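Side-chain contacts in 1,3,6,8-tetrahydroxynaphthalene synthase (Streptomyces coelicolor, PDB 1U0M), which catalyses the condensation of five malonyl-CoA units and the cyclisation of the resulting pentaketide to 1,3,6,8-tetrahydroxynaphthalene, for melanin and naphthoquinone-containing metabolites: residues A90-A95 with N128-D133; F274-A279 with R322-E327; P256-L261 with D286-F291; I110-T115 with G150-R155. One frame throughout, in Å; residues are numbered along the deposited sequence.

How the contacts relate
The four contacts sample the layers of the thiolase fold. Contacts 1 and 4 belong to the N-terminal half and alternate along the chain: helix 73-99, strand 108-112, the end of helix 122-129, then helix 148-162, with centres about 17 Å apart. Contacts 2 and 3 alternate likewise in the C-terminal half, strand 276-278 lying in sequence between helices 251-263 and 281-291, again about 17 Å between centres. Contacts 2 and 4 hold inner helices against strands, whereas contacts 1 and 3, about 37 Å apart between centres, lie on opposite sides of the chain's centre in the outer helical layers. Each half thus has inner and outer helices, helix 148-162 starting near active-site Cys146 (by similarity).

Contact 1. Residues A90-A95 with N128-D133; sequences AVIQRA and NEMGFD
In an outer helical layer of the thiolase fold, Ile92 of helix 73-99 packs against Met130 and Phe132, at the C-terminal end of helix 122-129. Its two branches divide the work. CG2 stands opposite the backbone N across the side-chain bond and meets Phe132 at the rim: CG2 of Ile92 lies 4.1 Å from CZ of Phe132, at the edge of the ring and close to its plane. The longer branch starts beside the backbone N (chi1 -77°) and runs out to the sulfur, with CD1 of Ile92 4.1 Å from SD of Met130. The methionine chain bends at both chi2 and chi3 to bring that sulfur round. Gly131 leaves the helical path with positive phi (66°) where the chain turns, and Met130 and Phe132 on either side of it both reach the one isoleucine. The contact is wholly apolar, at ordinary van der Waals distance. Beneath it runs strand 167-175: Ile92 also rests on Leu169 and Val171, and Phe132 on Leu169, with Ala103 and Ile106 beside the ring. Val91 and Ala95 settle helix 73-99 on strands 11-18 and 198-206, while Asn128 and Glu129 pack on Glu227 of the second subunit.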
loop_
_atom_site.group_PDB
_atom_site.type_symbol
_atom_site.label_atom_id
_atom_site.label_comp_id
_atom_site.label_asym_id
_atom_site.label_seq_id
_atom_site.Cartn_x
_atom_site.Cartn_y
_atom_site.Cartn_z
ATOM N N ALA A 90 17.455 13.834 -0.749
ATOM C CA ALA A 90 18.421 14.134 -1.800
ATOM C C ALA A 90 18.039 13.498 -3.124
ATOM O O ALA A 90 18.027 14.161 -4.163
ATOM C CB ALA A 90 19.794 13.661 -1.391
ATOM N N VAL A 91 17.720 12.211 -3.089
ATOM C CA VAL A 91 17.373 11.502 -4.309
ATOM C C VAL A 91 16.147 12.071 -4.999
ATOM O O VAL A 91 16.136 12.216 -6.220
ATOM C CB VAL A 91 17.162 10.000 -4.040
ATOM C CG1 VAL A 91 16.871 9.273 -5.347
ATOM C CG2 VAL A 91 18.406 9.423 -3.375
ATOM N N ILE A 92 15.112 12.383 -4.227
ATOM C CA ILE A 92 13.899 12.951 -4.803
ATOM C C ILE A 92 14.278 14.228 -5.547
ATOM O O ILE A 92 13.842 14.461 -6.673
ATOM C CB ILE A 92 12.854 13.270 -3.705
ATOM C CG1 ILE A 92 12.178 11.973 -3.246
ATOM C CG2 ILE A 92 11.826 14.255 -4.229
ATOM C CD1 ILE A 92 11.213 12.146 -2.095
ATOM N N GLN A 93 15.111 15.042 -4.908
ATOM C CA GLN A 93 15.570 16.295 -5.495
ATOM C C GLN A 93 16.077 16.093 -6.923
ATOM O O GLN A 93 15.469 16.560 -7.889
ATOM C CB GLN A 93 16.696 16.883 -4.654
ATOM C CG GLN A 93 17.127 18.239 -5.130
ATOM C CD GLN A 93 16.031 19.269 -4.950
ATOM O OE1 GLN A 93 15.739 19.692 -3.827
ATOM N NE2 GLN A 93 15.404 19.669 -6.055
ATOM N N ARG A 94 17.202 15.396 -7.039
ATOM C CA ARG A 94 17.820 15.120 -8.324
ATOM C C ARG A 94 16.840 14.572 -9.346
ATOM O O ARG A 94 17.090 14.650 -10.547
ATOM C CB ARG A 94 18.969 14.133 -8.134
ATOM C CG ARG A 94 20.171 14.738 -7.433
ATOM C CD ARG A 94 20.807 13.741 -6.505
ATOM N NE ARG A 94 20.883 12.424 -7.122
ATOM C CZ ARG A 94 21.281 11.335 -6.483
ATOM N NH1 ARG A 94 21.639 11.416 -5.207
ATOM N NH2 ARG A 94 21.310 10.172 -7.114
ATOM N N ALA A 95 15.732 14.010 -8.873
ATOM C CA ALA A 95 14.719 13.459 -9.766
ATOM C C ALA A 95 13.800 14.568 -10.267
ATOM O O ALA A 95 13.202 14.450 -11.333
ATOM C CB ALA A 95 13.906 12.389 -9.046
ATOM N N ASN A 128 5.599 17.430 4.294
ATOM C CA ASN A 128 5.930 18.420 5.312
ATOM C C ASN A 128 7.306 19.054 5.139
ATOM O O ASN A 128 7.451 20.277 5.193
ATOM C CB ASN A 128 5.897 17.793 6.706
ATOM C CG ASN A 128 4.554 17.927 7.379
ATOM O OD1 ASN A 128 3.753 16.997 7.387
ATOM N ND2 ASN A 128 4.298 19.095 7.951
ATOM N N GLU A 129 8.319 18.215 4.950
ATOM C CA GLU A 129 9.690 18.688 4.831
ATOM C C GLU A 129 10.114 19.137 3.446
ATOM O O GLU A 129 10.773 20.158 3.297
ATOM C CB GLU A 129 10.652 17.607 5.342
ATOM C CG GLU A 129 11.145 17.804 6.785
ATOM C CD GLU A 129 10.029 18.105 7.781
ATOM O OE1 GLU A 129 10.104 19.162 8.443
ATOM O OE2 GLU A 129 9.088 17.289 7.907
ATOM N N MET A 130 9.742 18.379 2.428
ATOM C CA MET A 130 10.124 18.730 1.068
ATOM C C MET A 130 9.319 19.907 0.537
ATOM O O MET A 130 9.521 20.352 -0.592
ATOM C CB MET A 130 9.934 17.533 0.145
ATOM C CG MET A 130 11.115 17.253 -0.743
ATOM S SD MET A 130 11.857 15.713 -0.277
ATOM C CE MET A 130 12.974 16.255 0.944
ATOM N N GLY A 131 8.397 20.403 1.351
ATOM C CA GLY A 131 7.585 21.522 0.927
ATOM C C GLY A 131 6.658 21.184 -0.221
ATOM O O GLY A 131 6.338 22.043 -1.032
ATOM N N PHE A 132 6.222 19.932 -0.302
ATOM C CA PHE A 132 5.309 19.532 -1.364
ATOM C C PHE A 132 3.944 20.205 -1.205
ATOM O O PHE A 132 3.659 20.854 -0.197
ATOM C CB PHE A 132 5.121 18.014 -1.356
ATOM C CG PHE A 132 6.158 17.269 -2.139
ATOM C CD1 PHE A 132 5.992 17.038 -3.501
ATOM C CD2 PHE A 132 7.305 16.796 -1.516
ATOM C CE1 PHE A 132 6.951 16.347 -4.229
ATOM C CE2 PHE A 132 8.270 16.105 -2.234
ATOM C CZ PHE A 132 8.092 15.880 -3.595
ATOM N N ASP A 133 3.107 20.030 -2.221
ATOM C CA ASP A 133 1.757 20.577 -2.236
ATOM C C ASP A 133 0.985 19.973 -1.062
ATOM O O ASP A 133 0.926 18.749 -0.920
ATOM C CB ASP A 133 1.047 20.186 -3.540
ATOM C CG ASP A 133 2.015 19.949 -4.704
ATOM O OD1 ASP A 133 3.053 19.272 -4.508
ATOM O OD2 ASP A 133 1.717 20.426 -5.825
#

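Contact 2. Residues F274-A279 with R322-E327; sequences FYIVHA and RRLFDE
Leu324 brings its forked end against the Phe274 ring from above one face, and Ile276 meets the same fork from the strand. CD1 of Leu324 sits 3.6 Å from the centroid of the Phe274 ring, 29° off the normal, a CH-pi contact displaced toward the CE1-CZ side. There CD1 of Leu324 comes to 3.2 Å from CZ of Phe274, and CD2 of Leu324 to 3.3 Å from the same CZ, so both methyls press on one part of the ring. The leucine reaches this far because its CG points opposite the backbone N (chi1 -177°), carrying the fork off the helix. Ile276 adds its ethyl branch: CD1 of Ile276 lies 3.5 Å from CD1 of Leu324, tighter than usual for two methyls, and CG1 follows behind. An alanine in place of Phe274 would take away the aromatic face and is likely to open a gap over both leucine methyls, with CD1 still backed by Ile276 but CD2 losing its partner across this contact. This is strand-on-helix packing in the C-terminal half of the thiolase fold: strand 276-278, bonded along its backbone to strand 337-342, is covered by the inner helix 315-326. Further along the same segment His278 touches Cys146, the active-site cysteine by similarity. On the helix, NH1 of Arg322 makes a weak, long salt bridge to OD2 of Asp326 (3.5 Å), while its NH2 pairs with Asp319, and Arg323 turns aside to salt bridges with Asp319 and Glu308.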
loop_
_atom_site.group_PDB
_atom_site.type_symbol
_atom_site.label_atom_id
_atom_site.label_comp_id
_atom_site.label_asym_id
_atom_site.label_seq_id
_atom_site.Cartn_x
_atom_site.Cartn_y
_atom_site.Cartn_z
ATOM N N PHE A 274 14.071 -1.938 -26.691
ATOM C CA PHE A 274 14.099 -1.560 -25.280
ATOM C C PHE A 274 13.721 -2.695 -24.331
ATOM O O PHE A 274 12.651 -3.287 -24.463
ATOM C CB PHE A 274 13.118 -0.416 -25.077
ATOM C CG PHE A 274 13.717 0.809 -24.486
ATOM C CD1 PHE A 274 14.916 1.314 -24.967
ATOM C CD2 PHE A 274 13.048 1.493 -23.478
ATOM C CE1 PHE A 274 15.441 2.493 -24.454
ATOM C CE2 PHE A 274 13.561 2.671 -22.957
ATOM C CZ PHE A 274 14.760 3.175 -23.446
ATOM N N TYR A 275 14.586 -2.982 -23.363
ATOM C CA TYR A 275 14.306 -4.030 -22.386
ATOM C C TYR A 275 14.842 -3.712 -20.995
ATOM O O TYR A 275 16.032 -3.876 -20.720
ATOM C CB TYR A 275 14.870 -5.372 -22.848
ATOM C CG TYR A 275 13.974 -6.122 -23.806
ATOM C CD1 TYR A 275 13.888 -5.762 -25.152
ATOM C CD2 TYR A 275 13.206 -7.197 -23.365
ATOM C CE1 TYR A 275 13.057 -6.460 -26.037
ATOM C CE2 TYR A 275 12.371 -7.897 -24.238
ATOM C CZ TYR A 275 12.304 -7.526 -25.572
ATOM O OH TYR A 275 11.498 -8.246 -26.430
ATOM N N ILE A 276 13.950 -3.257 -20.122
ATOM C CA ILE A 276 14.301 -2.921 -18.745
ATOM C C ILE A 276 13.382 -3.708 -17.813
ATOM O O ILE A 276 12.381 -3.184 -17.322
ATOM C CB ILE A 276 14.124 -1.407 -18.482
ATOM C CG1 ILE A 276 15.015 -0.604 -19.435
ATOM C CG2 ILE A 276 14.471 -1.081 -17.040
ATOM C CD1 ILE A 276 16.495 -0.863 -19.265
ATOM N N VAL A 277 13.723 -4.972 -17.582
ATOM C CA VAL A 277 12.919 -5.833 -16.729
ATOM C C VAL A 277 13.661 -6.246 -15.464
ATOM O O VAL A 277 14.872 -6.453 -15.488
ATOM C CB VAL A 277 12.501 -7.113 -17.471
ATOM C CG1 VAL A 277 12.050 -6.769 -18.871
ATOM C CG2 VAL A 277 13.652 -8.097 -17.505
ATOM N N HIS A 278 12.927 -6.369 -14.360
ATOM C CA HIS A 278 13.532 -6.770 -13.103
ATOM C C HIS A 278 13.220 -8.207 -12.732
ATOM O O HIS A 278 12.061 -8.603 -12.617
ATOM C CB HIS A 278 13.089 -5.864 -11.952
ATOM C CG HIS A 278 13.421 -6.415 -10.598
ATOM N ND1 HIS A 278 14.663 -6.928 -10.290
ATOM C CD2 HIS A 278 12.668 -6.562 -9.483
ATOM C CE1 HIS A 278 14.658 -7.370 -9.045
ATOM N NE2 HIS A 278 13.460 -7.160 -8.534
ATOM N N ALA A 279 14.284 -8.974 -12.540
ATOM C CA ALA A 279 14.184 -10.368 -12.148
ATOM C C ALA A 279 15.307 -10.585 -11.135
ATOM O O ALA A 279 16.423 -10.089 -11.318
ATOM C CB ALA A 279 14.368 -11.273 -13.364
ATOM N N ARG A 322 17.960 4.234 -15.137
ATOM C CA ARG A 322 18.997 5.206 -14.846
ATOM C C ARG A 322 20.281 4.868 -15.607
ATOM O O ARG A 322 21.012 5.762 -16.032
ATOM C CB ARG A 322 19.262 5.260 -13.335
ATOM C CG ARG A 322 20.198 6.381 -12.892
ATOM C CD ARG A 322 21.647 5.926 -12.909
ATOM N NE ARG A 322 21.959 5.067 -11.770
ATOM C CZ ARG A 322 22.883 4.110 -11.781
ATOM N NH1 ARG A 322 23.591 3.872 -12.874
ATOM N NH2 ARG A 322 23.100 3.387 -10.695
ATOM N N ARG A 323 20.550 3.579 -15.791
ATOM C CA ARG A 323 21.750 3.159 -16.506
ATOM C C ARG A 323 21.557 3.246 -18.015
ATOM O O ARG A 323 22.527 3.337 -18.773
ATOM C CB ARG A 323 22.133 1.732 -16.114
ATOM C CG ARG A 323 22.670 1.604 -14.701
ATOM C CD ARG A 323 22.723 0.153 -14.270
ATOM N NE ARG A 323 22.947 0.034 -12.835
ATOM C CZ ARG A 323 24.143 0.024 -12.261
ATOM N NH1 ARG A 323 25.237 0.118 -13.004
ATOM N NH2 ARG A 323 24.246 -0.071 -10.942
ATOM N N LEU A 324 20.302 3.213 -18.444
ATOM C CA LEU A 324 19.981 3.294 -19.858
ATOM C C LEU A 324 20.090 4.744 -20.305
ATOM O O LEU A 324 20.245 5.033 -21.492
ATOM C CB LEU A 324 18.572 2.757 -20.105
ATOM C CG LEU A 324 18.077 2.686 -21.549
ATOM C CD1 LEU A 324 16.981 1.647 -21.646
ATOM C CD2 LEU A 324 17.583 4.050 -21.999
ATOM N N PHE A 325 20.012 5.651 -19.339
ATOM C CA PHE A 325 20.126 7.076 -19.607
ATOM C C PHE A 325 21.594 7.458 -19.727
ATOM O O PHE A 325 21.977 8.177 -20.647
ATOM C CB PHE A 325 19.492 7.897 -18.480
ATOM C CG PHE A 325 18.012 8.089 -18.620
ATOM C CD1 PHE A 325 17.158 6.996 -18.704
ATOM C CD2 PHE A 325 17.467 9.367 -18.658
ATOM C CE1 PHE A 325 15.786 7.172 -18.821
ATOM C CE2 PHE A 325 16.094 9.556 -18.776
ATOM C CZ PHE A 325 15.251 8.457 -18.857
ATOM N N ASP A 326 22.412 6.980 -18.791
ATOM C CA ASP A 326 23.839 7.294 -18.798
ATOM C C ASP A 326 24.521 6.850 -20.082
ATOM O O ASP A 326 25.396 7.544 -20.598
ATOM C CB ASP A 326 24.535 6.664 -17.594
ATOM C CG ASP A 326 23.927 7.106 -16.281
ATOM O OD1 ASP A 326 23.676 8.321 -16.112
ATOM O OD2 ASP A 326 23.706 6.234 -15.415
ATOM N N GLU A 327 24.143 5.680 -20.582
ATOM C CA GLU A 327 24.699 5.200 -21.835
ATOM C C GLU A 327 23.890 5.933 -22.878
ATOM O O GLU A 327 24.308 6.103 -24.019
ATOM C CB GLU A 327 24.485 3.703 -21.998
ATOM C CG GLU A 327 24.811 3.202 -23.390
ATOM C CD GLU A 327 24.516 1.733 -23.553
ATOM O OE1 GLU A 327 25.114 0.926 -22.808
ATOM O OE2 GLU A 327 23.690 1.385 -24.424
#

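Contact 3. Residues P256-L261 with D286-F291; sequences PALKEL and DDLSTF
Leu258 and Leu288 reach toward each other tip to tip, CD1 of Leu258 lying 3.6 Å from CD2 of Leu288. They start from well-separated backbones, the CA atoms of Leu258 and Leu288 being 9.9 Å apart, so it is the side chains that span the space between the helices. Leu288 manages this with its CG opposite the backbone N (chi1 -159°), which swings the fork out toward the other helix. The next residue after Leu258, Lys259, reaches across with a chain fully extended beyond CG and offers its ammonium group to the backbone: NZ of Lys259 to O of Phe291 is a weak hydrogen bond of 3.3 Å. The same NZ has a long, weak ion pair with Glu293. The backbone carrying that carbonyl is held by the preceding turn: N of Phe291 bonds to O of Asp287 at 3.1 Å, and OG1 of Thr290 reaches that oxygen too, at 2.9 Å and 52° out of the carbonyl plane, from the same face as the Phe291 N. One residue earlier, OG of Ser289 donates to O of Asp286 at 2.7 Å. On the other helix, N of Glu260 bonds to O of Pro256 at 2.6 Å. Farther out, Met251 touches the side chains of Leu288 and Phe291, and Leu258 rests on Met349. Through Met349, Leu351 and Tyr221, helix 251-263 lies on strands 346-355 and 212-222. The pair is therefore a helix-helix contact of the outer layer of the C-terminal half, in the alpha-beta-alpha-beta-alpha architecture of the thiolase fold.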
loop_
_atom_site.group_PDB
_atom_site.type_symbol
_atom_site.label_atom_id
_atom_site.label_comp_id
_atom_site.label_asym_id
_atom_site.label_seq_id
_atom_site.Cartn_x
_atom_site.Cartn_y
_atom_site.Cartn_z
ATOM N N PRO A 256 4.506 -15.801 -22.222
ATOM C CA PRO A 256 3.300 -15.534 -23.015
ATOM C C PRO A 256 2.567 -14.271 -22.569
ATOM O O PRO A 256 2.076 -13.504 -23.395
ATOM C CB PRO A 256 2.460 -16.789 -22.793
ATOM C CG PRO A 256 3.496 -17.852 -22.614
ATOM C CD PRO A 256 4.487 -17.179 -21.699
ATOM N N ALA A 257 2.490 -14.068 -21.257
ATOM C CA ALA A 257 1.820 -12.900 -20.704
ATOM C C ALA A 257 2.514 -11.642 -21.202
ATOM O O ALA A 257 1.898 -10.585 -21.331
ATOM C CB ALA A 257 1.851 -12.948 -19.182
ATOM N N LEU A 258 3.807 -11.763 -21.473
ATOM C CA LEU A 258 4.581 -10.637 -21.972
ATOM C C LEU A 258 4.253 -10.413 -23.443
ATOM O O LEU A 258 4.176 -9.277 -23.906
ATOM C CB LEU A 258 6.074 -10.911 -21.802
ATOM C CG LEU A 258 6.607 -10.770 -20.377
ATOM C CD1 LEU A 258 8.029 -11.287 -20.296
ATOM C CD2 LEU A 258 6.542 -9.310 -19.967
ATOM N N LYS A 259 4.053 -11.503 -24.173
ATOM C CA LYS A 259 3.725 -11.418 -25.587
ATOM C C LYS A 259 2.276 -10.989 -25.767
ATOM O O LYS A 259 1.986 -10.098 -26.562
ATOM C CB LYS A 259 3.976 -12.765 -26.262
ATOM C CG LYS A 259 5.443 -13.168 -26.233
ATOM C CD LYS A 259 5.660 -14.606 -26.661
ATOM C CE LYS A 259 7.126 -14.992 -26.505
ATOM N NZ LYS A 259 7.378 -16.446 -26.723
ATOM N N GLU A 260 1.371 -11.615 -25.023
ATOM C CA GLU A 260 -0.048 -11.280 -25.103
ATOM C C GLU A 260 -0.261 -9.771 -25.089
ATOM O O GLU A 260 -0.891 -9.215 -25.981
ATOM C CB GLU A 260 -0.811 -11.908 -23.929
ATOM C CG GLU A 260 -1.598 -13.178 -24.252
ATOM C CD GLU A 260 -1.397 -13.664 -25.672
ATOM O OE1 GLU A 260 -2.396 -13.735 -26.423
ATOM O OE2 GLU A 260 -0.244 -13.977 -26.036
ATOM N N LEU A 261 0.274 -9.117 -24.067
ATOM C CA LEU A 261 0.143 -7.677 -23.913
ATOM C C LEU A 261 1.009 -6.936 -24.919
ATOM O O LEU A 261 0.637 -5.867 -25.404
ATOM C CB LEU A 261 0.523 -7.277 -22.481
ATOM C CG LEU A 261 0.543 -5.805 -22.052
ATOM C CD1 LEU A 261 1.839 -5.156 -22.489
ATOM C CD2 LEU A 261 -0.668 -5.078 -22.626
ATOM N N ASP A 286 17.777 -14.880 -17.141
ATOM C CA ASP A 286 18.178 -15.639 -18.321
ATOM C C ASP A 286 17.093 -16.566 -18.845
ATOM O O ASP A 286 17.116 -16.961 -20.012
ATOM C CB ASP A 286 19.445 -16.443 -18.038
ATOM C CG ASP A 286 20.699 -15.625 -18.240
ATOM O OD1 ASP A 286 20.819 -14.989 -19.307
ATOM O OD2 ASP A 286 21.567 -15.618 -17.342
ATOM N N ASP A 287 16.153 -16.930 -17.979
ATOM C CA ASP A 287 15.048 -17.785 -18.388
ATOM C C ASP A 287 14.103 -16.899 -19.192
ATOM O O ASP A 287 13.293 -17.382 -19.982
ATOM C CB ASP A 287 14.323 -18.348 -17.162
ATOM C CG ASP A 287 15.117 -19.435 -16.457
ATOM O OD1 ASP A 287 16.332 -19.242 -16.233
ATOM O OD2 ASP A 287 14.520 -20.480 -16.119
ATOM N N LEU A 288 14.228 -15.592 -18.987
ATOM C CA LEU A 288 13.398 -14.624 -19.685
ATOM C C LEU A 288 14.018 -14.323 -21.049
ATOM O O LEU A 288 13.324 -13.920 -21.979
ATOM C CB LEU A 288 13.282 -13.343 -18.852
ATOM C CG LEU A 288 12.107 -12.396 -19.116
ATOM C CD1 LEU A 288 12.295 -11.670 -20.424
ATOM C CD2 LEU A 288 10.812 -13.187 -19.124
ATOM N N SER A 289 15.326 -14.528 -21.166
ATOM C CA SER A 289 16.034 -14.282 -22.419
ATOM C C SER A 289 15.980 -15.513 -23.315
ATOM O O SER A 289 16.647 -15.571 -24.350
ATOM C CB SER A 289 17.494 -13.923 -22.145
ATOM O OG SER A 289 18.158 -14.973 -21.464
ATOM N N THR A 290 15.189 -16.502 -22.910
ATOM C CA THR A 290 15.047 -17.739 -23.676
ATOM C C THR A 290 13.574 -18.008 -23.978
ATOM O O THR A 290 13.178 -18.076 -25.140
ATOM C CB THR A 290 15.639 -18.950 -22.910
ATOM O OG1 THR A 290 15.065 -19.016 -21.599
ATOM C CG2 THR A 290 17.153 -18.829 -22.794
ATOM N N PHE A 291 12.769 -18.165 -22.931
ATOM C CA PHE A 291 11.345 -18.428 -23.089
ATOM C C PHE A 291 10.670 -17.344 -23.926
ATOM O O PHE A 291 9.714 -17.624 -24.648
ATOM C CB PHE A 291 10.670 -18.531 -21.712
ATOM C CG PHE A 291 10.932 -19.838 -21.000
ATOM C CD1 PHE A 291 10.520 -21.038 -21.564
ATOM C CD2 PHE A 291 11.585 -19.864 -19.773
ATOM C CE1 PHE A 291 10.755 -22.257 -20.914
ATOM C CE2 PHE A 291 11.826 -21.078 -19.112
ATOM C CZ PHE A 291 11.408 -22.277 -19.684
#

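Contact 4. Residues I110-T115 with G150-R155; sequences IYVSCT and GAAINR
Ile110 and Val112 hold Ala152 from the strand side, and these apolar contacts carry most of the interface. CG2 of Ile110 lies 3.9 Å from CB of Ala152, and CG1 of Val112 touches the same CB at 4.2 Å, so one small methyl sits against two branched residues two apart on the strand. With CG1 of Ile110 beside the backbone N (chi1 -50°) and CG2 opposite it, CG2 turns to Ala152 while CD1 of Ile110 passes farther along the helix to 4.1 Å from CB of Arg155, the two side chains crossing at about a right angle. That methyl also rests 3.7 Å from the carbonyl O of Ala152, a van der Waals touch on the backbone. A serine in place of Ile110 would probably open a gap beside Ala152 and CB of Arg155. Charge is kept to the far end of Arg155, whose chain bends at chi2 and chi3 away from the strand to a salt bridge with Asp158; Arg137 of the second subunit lies near this guanidinium, a like charge that the Asp158 carboxylate is likely to offset. The axes of segments 110-112 and 150-155 come within 9.1 Å and run antiparallel (170°). Helix 148-162, following the active-site Cys146 (assigned by similarity), forms the beta-alpha-beta crossover from strand 137-141 to strand 167-175, passing over strand 108-112, which lies between those two.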
loop_
_atom_site.group_PDB
_atom_site.type_symbol
_atom_site.label_atom_id
_atom_site.label_comp_id
_atom_site.label_asym_id
_atom_site.label_seq_id
_atom_site.Cartn_x
_atom_site.Cartn_y
_atom_site.Cartn_z
ATOM N N ILE A 110 4.070 8.362 -5.008
ATOM C CA ILE A 110 3.896 6.924 -4.984
ATOM C C ILE A 110 5.123 6.347 -4.300
ATOM O O ILE A 110 6.183 6.196 -4.911
ATOM C CB ILE A 110 3.763 6.382 -6.409
ATOM C CG1 ILE A 110 2.708 7.203 -7.159
ATOM C CG2 ILE A 110 3.337 4.926 -6.373
ATOM C CD1 ILE A 110 2.551 6.828 -8.625
ATOM N N TYR A 111 4.970 6.034 -3.017
ATOM C CA TYR A 111 6.067 5.510 -2.214
ATOM C C TYR A 111 6.011 3.995 -2.056
ATOM O O TYR A 111 5.070 3.466 -1.457
ATOM C CB TYR A 111 6.036 6.173 -0.835
ATOM C CG TYR A 111 7.267 5.920 0.021
ATOM C CD1 TYR A 111 8.357 6.794 -0.010
ATOM C CD2 TYR A 111 7.336 4.813 0.870
ATOM C CE1 TYR A 111 9.476 6.574 0.786
ATOM C CE2 TYR A 111 8.449 4.587 1.664
ATOM C CZ TYR A 111 9.514 5.470 1.622
ATOM O OH TYR A 111 10.602 5.256 2.434
ATOM N N VAL A 112 7.013 3.293 -2.585
ATOM C CA VAL A 112 7.042 1.836 -2.456
ATOM C C VAL A 112 8.228 1.305 -1.652
ATOM O O VAL A 112 9.380 1.683 -1.861
ATOM C CB VAL A 112 7.016 1.145 -3.828
ATOM C CG1 VAL A 112 5.760 1.552 -4.563
ATOM C CG2 VAL A 112 8.254 1.503 -4.626
ATOM N N SER A 113 7.915 0.425 -0.714
ATOM C CA SER A 113 8.912 -0.187 0.149
ATOM C C SER A 113 8.310 -1.379 0.864
ATOM O O SER A 113 7.192 -1.306 1.367
ATOM C CB SER A 113 9.400 0.815 1.186
ATOM O OG SER A 113 10.156 0.147 2.180
ATOM N N CYS A 114 9.046 -2.479 0.912
ATOM C CA CYS A 114 8.560 -3.676 1.594
ATOM C C CYS A 114 9.568 -4.115 2.640
ATOM O O CYS A 114 9.426 -5.167 3.260
ATOM C CB CYS A 114 8.341 -4.806 0.587
ATOM S SG CYS A 114 9.832 -5.384 -0.221
ATOM N N THR A 115 10.579 -3.283 2.856
ATOM C CA THR A 115 11.644 -3.608 3.796
ATOM C C THR A 115 11.498 -3.050 5.198
ATOM O O THR A 115 12.379 -3.199 6.032
ATOM C CB THR A 115 12.967 -3.167 3.222
ATOM O OG1 THR A 115 12.795 -1.883 2.616
ATOM C CG2 THR A 115 13.435 -4.179 2.170
ATOM N N GLY A 150 7.662 -1.625 -11.011
ATOM C CA GLY A 150 6.794 -1.572 -12.169
ATOM C C GLY A 150 5.389 -1.120 -11.809
ATOM O O GLY A 150 4.781 -0.350 -12.549
ATOM N N ALA A 151 4.861 -1.594 -10.682
ATOM C CA ALA A 151 3.518 -1.201 -10.262
ATOM C C ALA A 151 3.419 0.305 -10.026
ATOM O O ALA A 151 2.386 0.913 -10.303
ATOM C CB ALA A 151 3.119 -1.949 -8.997
ATOM N N ALA A 152 4.487 0.908 -9.509
ATOM C CA ALA A 152 4.483 2.341 -9.254
ATOM C C ALA A 152 4.355 3.059 -10.591
ATOM O O ALA A 152 3.572 4.000 -10.740
ATOM C CB ALA A 152 5.764 2.753 -8.554
ATOM N N ILE A 153 5.134 2.599 -11.563
ATOM C CA ILE A 153 5.114 3.168 -12.899
ATOM C C ILE A 153 3.696 3.085 -13.429
ATOM O O ILE A 153 3.083 4.100 -13.741
ATOM C CB ILE A 153 6.048 2.391 -13.837
ATOM C CG1 ILE A 153 7.505 2.662 -13.448
ATOM C CG2 ILE A 153 5.775 2.780 -15.284
ATOM C CD1 ILE A 153 8.505 1.695 -14.069
ATOM N N ASN A 154 3.176 1.867 -13.515
ATOM C CA ASN A 154 1.825 1.654 -14.007
ATOM C C ASN A 154 0.795 2.518 -13.301
ATOM O O ASN A 154 -0.259 2.801 -13.860
ATOM C CB ASN A 154 1.440 0.180 -13.877
ATOM C CG ASN A 154 2.258 -0.703 -14.777
ATOM O OD1 ASN A 154 3.070 -0.213 -15.559
ATOM N ND2 ASN A 154 2.051 -2.009 -14.684
ATOM N N ARG A 155 1.089 2.944 -12.077
ATOM C CA ARG A 155 0.137 3.782 -11.352
ATOM C C ARG A 155 0.305 5.237 -11.732
ATOM O O ARG A 155 -0.668 5.916 -12.052
ATOM C CB ARG A 155 0.291 3.637 -9.828
ATOM C CG ARG A 155 -0.225 2.332 -9.245
ATOM C CD ARG A 155 -1.423 1.796 -10.010
ATOM N NE ARG A 155 -1.065 0.598 -10.770
ATOM C CZ ARG A 155 -1.737 0.150 -11.825
ATOM N NH1 ARG A 155 -2.808 0.800 -12.258
ATOM N NH2 ARG A 155 -1.334 -0.948 -12.449
#